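Local coordinates for hypothetical protein (Uncultured marine organism, PDB 2OP5), which is of unknown function, possibly an oxidoreductase, and forms a dimer of two copies with a ferredoxin-like fold, at the interface of chains A and B. Numbering follows the deposited sequence. Chains: chain A/B, hypothetical protein.

Contact 1: the interface of chains A and B. Residues chain A 11, 13, 107-109; chain B 52-55, 65, 67.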
loop_
_atom_site.group_PDB
_atom_site.type_symbol
_atom_site.label_atom_id
_atom_site.label_comp_id
_atom_site.label_asym_id
_atom_site.label_seq_id
_atom_site.Cartn_x
_atom_site.Cartn_y
_atom_site.Cartn_z
ATOM N N LEU A 11 4.906 -7.884 -0.716
ATOM C CA LEU A 11 3.906 -6.950 -0.234
ATOM C C LEU A 11 2.487 -7.207 -0.773
ATOM O O LEU A 11 2.306 -7.671 -1.902
ATOM C CB LEU A 11 4.392 -5.548 -0.653
ATOM C CG LEU A 11 3.715 -4.191 -0.465
ATOM C CD1 LEU A 11 4.741 -3.080 -0.543
ATOM C CD2 LEU A 11 2.618 -3.942 -1.475
ATOM N N SER A 13 -1.032 -4.920 -1.058
ATOM C CA SER A 13 -1.699 -3.621 -0.916
ATOM C C SER A 13 -3.115 -3.935 -1.303
ATOM O O SER A 13 -3.464 -3.958 -2.492
ATOM C CB SER A 13 -1.106 -2.565 -1.853
ATOM O OG SER A 13 -1.795 -1.324 -1.723
ATOM N N GLY A 107 2.759 -8.886 -4.658
ATOM C CA GLY A 107 3.922 -8.994 -5.526
ATOM C C GLY A 107 5.260 -8.687 -4.878
ATOM O O GLY A 107 5.335 -8.361 -3.694
ATOM N N VAL A 108 6.305 -8.782 -5.701
ATOM C CA VAL A 108 7.666 -8.570 -5.300
ATOM C C VAL A 108 7.954 -7.088 -5.300
ATOM O O VAL A 108 7.547 -6.378 -6.224
ATOM C CB VAL A 108 8.702 -9.131 -6.334
ATOM C CG1 VAL A 108 10.055 -9.329 -5.682
ATOM C CG2 VAL A 108 8.296 -10.437 -6.893
ATOM N N VAL A 109 8.691 -6.647 -4.291
ATOM C CA VAL A 109 9.165 -5.287 -4.230
ATOM C C VAL A 109 10.343 -5.148 -5.216
ATOM O O VAL A 109 11.241 -5.993 -5.261
ATOM C CB VAL A 109 9.579 -4.884 -2.794
ATOM C CG1 VAL A 109 10.283 -3.535 -2.792
ATOM C CG2 VAL A 109 8.361 -4.830 -1.894
ATOM N N VAL B 52 7.564 2.500 -1.592
ATOM C CA VAL B 52 7.746 1.127 -2.018
ATOM C C VAL B 52 7.031 0.962 -3.345
ATOM O O VAL B 52 5.884 1.424 -3.535
ATOM C CB VAL B 52 7.159 0.128 -1.017
ATOM C CG1 VAL B 52 7.752 -1.266 -1.251
ATOM C CG2 VAL B 52 7.450 0.572 0.398
ATOM N N ILE B 53 7.738 0.318 -4.266
ATOM C CA ILE B 53 7.253 0.069 -5.602
ATOM C C ILE B 53 7.316 -1.434 -5.746
ATOM O O ILE B 53 8.351 -2.040 -5.460
ATOM C CB ILE B 53 8.154 0.737 -6.653
ATOM C CG1 ILE B 53 8.172 2.259 -6.432
ATOM C CG2 ILE B 53 7.717 0.339 -8.065
ATOM C CD1 ILE B 53 9.039 3.026 -7.367
ATOM N N SER B 54 6.203 -2.031 -6.158
ATOM C CA SER B 54 6.170 -3.468 -6.332
ATOM C C SER B 54 5.348 -3.900 -7.523
ATOM O O SER B 54 4.515 -3.160 -8.023
ATOM C CB SER B 54 5.694 -4.184 -5.046
ATOM O OG SER B 54 4.521 -3.608 -4.527
ATOM N N LYS B 55 5.649 -5.105 -7.987
ATOM C CA LYS B 55 4.912 -5.725 -9.045
ATOM C C LYS B 55 3.622 -6.243 -8.460
ATOM O O LYS B 55 3.475 -6.359 -7.257
ATOM C CB LYS B 55 5.702 -6.886 -9.650
ATOM C CG LYS B 55 6.600 -6.499 -10.811
ATOM C CD LYS B 55 7.417 -7.694 -11.261
ATOM C CE LYS B 55 8.049 -7.444 -12.620
ATOM N NZ LYS B 55 9.089 -8.443 -12.979
ATOM N N SER B 65 2.252 -1.396 -8.091
ATOM C CA SER B 65 1.793 -0.835 -6.836
ATOM C C SER B 65 2.845 0.129 -6.298
ATOM O O SER B 65 4.047 -0.175 -6.288
ATOM C CB SER B 65 1.533 -1.943 -5.809
ATOM O OG SER B 65 1.323 -1.410 -4.504
ATOM N N VAL B 67 3.238 2.500 -2.770
ATOM C CA VAL B 67 2.779 2.917 -1.447
ATOM C C VAL B 67 3.697 4.040 -0.944
ATOM O O VAL B 67 4.915 3.864 -0.820
ATOM C CB VAL B 67 2.810 1.761 -0.441
ATOM C CG1 VAL B 67 2.341 2.249 0.922
ATOM C CG2 VAL B 67 1.948 0.627 -0.924
HETATM O O HOH W 1 -0.388 0.382 -3.665
#

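Contact 2: the interface of chains A and B. Residues chain A 6, 44, 47-48, 71; chain B 113, 115.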
loop_
_atom_site.group_PDB
_atom_site.type_symbol
_atom_site.label_atom_id
_atom_site.label_comp_id
_atom_site.label_asym_id
_atom_site.label_seq_id
_atom_site.Cartn_x
_atom_site.Cartn_y
_atom_site.Cartn_z
ATOM N N ASP A 6 14.644 -3.226 8.286
ATOM C CA ASP A 6 13.965 -4.338 7.597
ATOM C C ASP A 6 13.602 -4.045 6.159
ATOM O O ASP A 6 12.746 -3.196 5.903
ATOM C CB ASP A 6 12.649 -4.667 8.285
ATOM C CG ASP A 6 12.816 -5.505 9.511
ATOM O OD1 ASP A 6 13.561 -6.498 9.421
ATOM O OD2 ASP A 6 12.144 -5.207 10.536
ATOM N N SER A 44 5.062 -11.125 13.201
ATOM C CA SER A 44 6.330 -10.401 12.981
ATOM C C SER A 44 7.521 -11.360 13.046
ATOM O O SER A 44 8.449 -11.231 12.254
ATOM C CB SER A 44 6.522 -9.219 13.941
ATOM O OG SER A 44 7.109 -9.585 15.177
ATOM N N GLY A 47 7.782 -13.131 9.690
ATOM C CA GLY A 47 8.110 -12.374 8.496
ATOM C C GLY A 47 7.311 -11.109 8.249
ATOM O O GLY A 47 7.612 -10.383 7.296
ATOM N N LEU A 48 6.269 -10.843 9.046
ATOM C CA LEU A 48 5.553 -9.580 8.871
ATOM C C LEU A 48 6.475 -8.479 9.407
ATOM O O LEU A 48 6.984 -8.564 10.540
ATOM C CB LEU A 48 4.204 -9.559 9.596
ATOM C CG LEU A 48 3.351 -8.312 9.365
ATOM C CD1 LEU A 48 2.818 -8.250 7.945
ATOM C CD2 LEU A 48 2.215 -8.252 10.355
ATOM N N ASP A 71 9.227 -9.678 4.854
ATOM C CA ASP A 71 10.637 -9.867 4.534
ATOM C C ASP A 71 10.806 -10.819 3.333
ATOM O O ASP A 71 11.846 -10.801 2.684
ATOM C CB ASP A 71 11.416 -10.387 5.768
ATOM C CG ASP A 71 10.931 -11.753 6.268
ATOM O OD1 ASP A 71 10.127 -12.431 5.602
ATOM O OD2 ASP A 71 11.382 -12.180 7.339
ATOM N N PHE B 113 1.385 -1.203 12.418
ATOM C CA PHE B 113 2.315 -2.082 13.106
ATOM C C PHE B 113 3.659 -1.990 12.404
ATOM O O PHE B 113 3.702 -2.011 11.171
ATOM C CB PHE B 113 1.857 -3.532 13.097
ATOM C CG PHE B 113 2.943 -4.487 13.510
ATOM C CD1 PHE B 113 3.361 -4.528 14.823
ATOM C CD2 PHE B 113 3.593 -5.300 12.577
ATOM C CE1 PHE B 113 4.368 -5.367 15.208
ATOM C CE2 PHE B 113 4.601 -6.142 12.971
ATOM C CZ PHE B 113 4.983 -6.179 14.279
ATOM N N ARG B 115 7.466 -3.843 12.990
ATOM C CA ARG B 115 8.365 -4.818 13.624
ATOM C C ARG B 115 9.572 -4.147 14.261
ATOM O O ARG B 115 10.035 -3.134 13.755
ATOM C CB ARG B 115 8.876 -5.717 12.510
ATOM C CG ARG B 115 9.625 -6.957 12.862
ATOM C CD ARG B 115 10.337 -7.429 11.607
ATOM N NE ARG B 115 10.350 -8.862 11.429
ATOM C CZ ARG B 115 10.920 -9.476 10.402
ATOM N NH1 ARG B 115 11.575 -8.797 9.482
ATOM N NH2 ARG B 115 10.868 -10.794 10.311
#

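Contact 1: the interface of chains A and B
A:Leu11 and B:Val52 meet end-on, methyl against methyl, where the two subunits of the dimer face one another. With CG anti to the backbone N (chi1 177°), the side chain of A:Leu11 leaves CB and heads straight across the boundary. Its branch carbon CG already stands 4.2 Å from OG of B:Ser54. Beyond it the chain forks: CD1 lands on CG1 of B:Val52 at 3.6 Å, whereas CD2 turns to the serine and comes within 3.6 Å of B:Ser54 OG. That hydroxyl sits in the crowded position between its own backbone N and carbonyl carbon (chi1 49°), which swings it toward the leucine fork.

The same methyl of B:Val52 is also met by A:Val109, whose side chain crosses that of B:Val52 at about a right angle; CG2 of A:Val109 lies 3.7 Å from B:Val52 CG1. Three branched aliphatic side chains from two strands of chain A and one of chain B thus close into a small apolar cluster. Next to it, A:Val109 and B:Ser54 form an antiparallel beta bridge, CA of A:Val109 lying 3.7 Å from CB of B:Ser54. The backbone N of B:Lys55 adds a hydrogen bond to the carbonyl O of A:Val108, 2.9 Å long with 159° at the hydrogen. On the other flank of A:Leu11 the contact turns polar. A water bridges two hydroxyls, lying 2.9 Å from OG of A:Ser13 and 2.6 Å from OG of B:Ser65, and B:Val67 lies beside this bridge.

In the fold, strand 106-114 of chain A pairs with the end of strand 48-55 of chain B, while strand 10-17 of chain A lies opposite strands 48-55 and 63-70 of chain B. The sheets therefore meet at the core of the dimer, with the helices on the outside.

Contact 2: the interface of chains A and B
B:Arg115 extends its CG anti to the backbone N (chi1 -169°) and then bends at chi3, a course that carries its guanidinium alongside A:Ser44 and between the carboxylates of A:Asp6 and A:Asp71. The carbonyl O of A:Ser44 is gripped side-on by two nitrogens, both hydrogen bonding to the one oxygen. NH2 approaches at 3.1 Å from A:Ser44 O, almost in line with the carbonyl bond (177°). NE reaches the same A:Ser44 O, also at 3.1 Å, but from a more tilted direction. This carbonyl belongs to the last turn of helix 37-46, at its C-terminal end, where the helix dipole would be expected to favour a positive partner.

The two acids hold the outer nitrogens, each crossing the arginine at about a right angle. NH1 forms a salt bridge with OD1 of A:Asp6 at 3.0 Å, although its hydrogen-bond geometry is weak. NH2 pairs with OD2 of A:Asp71 at 3.3 Å, likewise weak as a hydrogen bond, the planes of carboxylate and guanidinium being turned 65° from one another. Neither acid is coplanar with the arginine, so charge attraction probably counts for more here than bond direction.

Two residues earlier, B:Phe113 adds an apolar contact. The far tip of its ring, CZ, lies 3.4 Å from CB of A:Ser44, and its CD2 meets CD2 of A:Leu48 at 3.9 Å. The backbone N of B:Arg115 lies above one face of the ring, toward the rim.

The site thus clasps the C-terminal tail of one subunit against a helix end and two loops of the other, which would stabilise the dimer.

The C-alpha centres of contact 1 and contact 2 lie about 15 Å apart on one two-fold symmetric interface, and each has a twin with the chains exchanged. They share no residues, but the same elements recur from different copies. The C-terminal strand gives its early part in chain A (106-114) to contact 1 and its end in chain B (111-114), with the tail beyond, to contact 2. The strand beginning at residue 48 comes from chain B (48-55) in contact 1 and chain A (48-56) in contact 2; by symmetry each copy plays both roles. Sheet pairing and charged tail clasps would together hold the dimer.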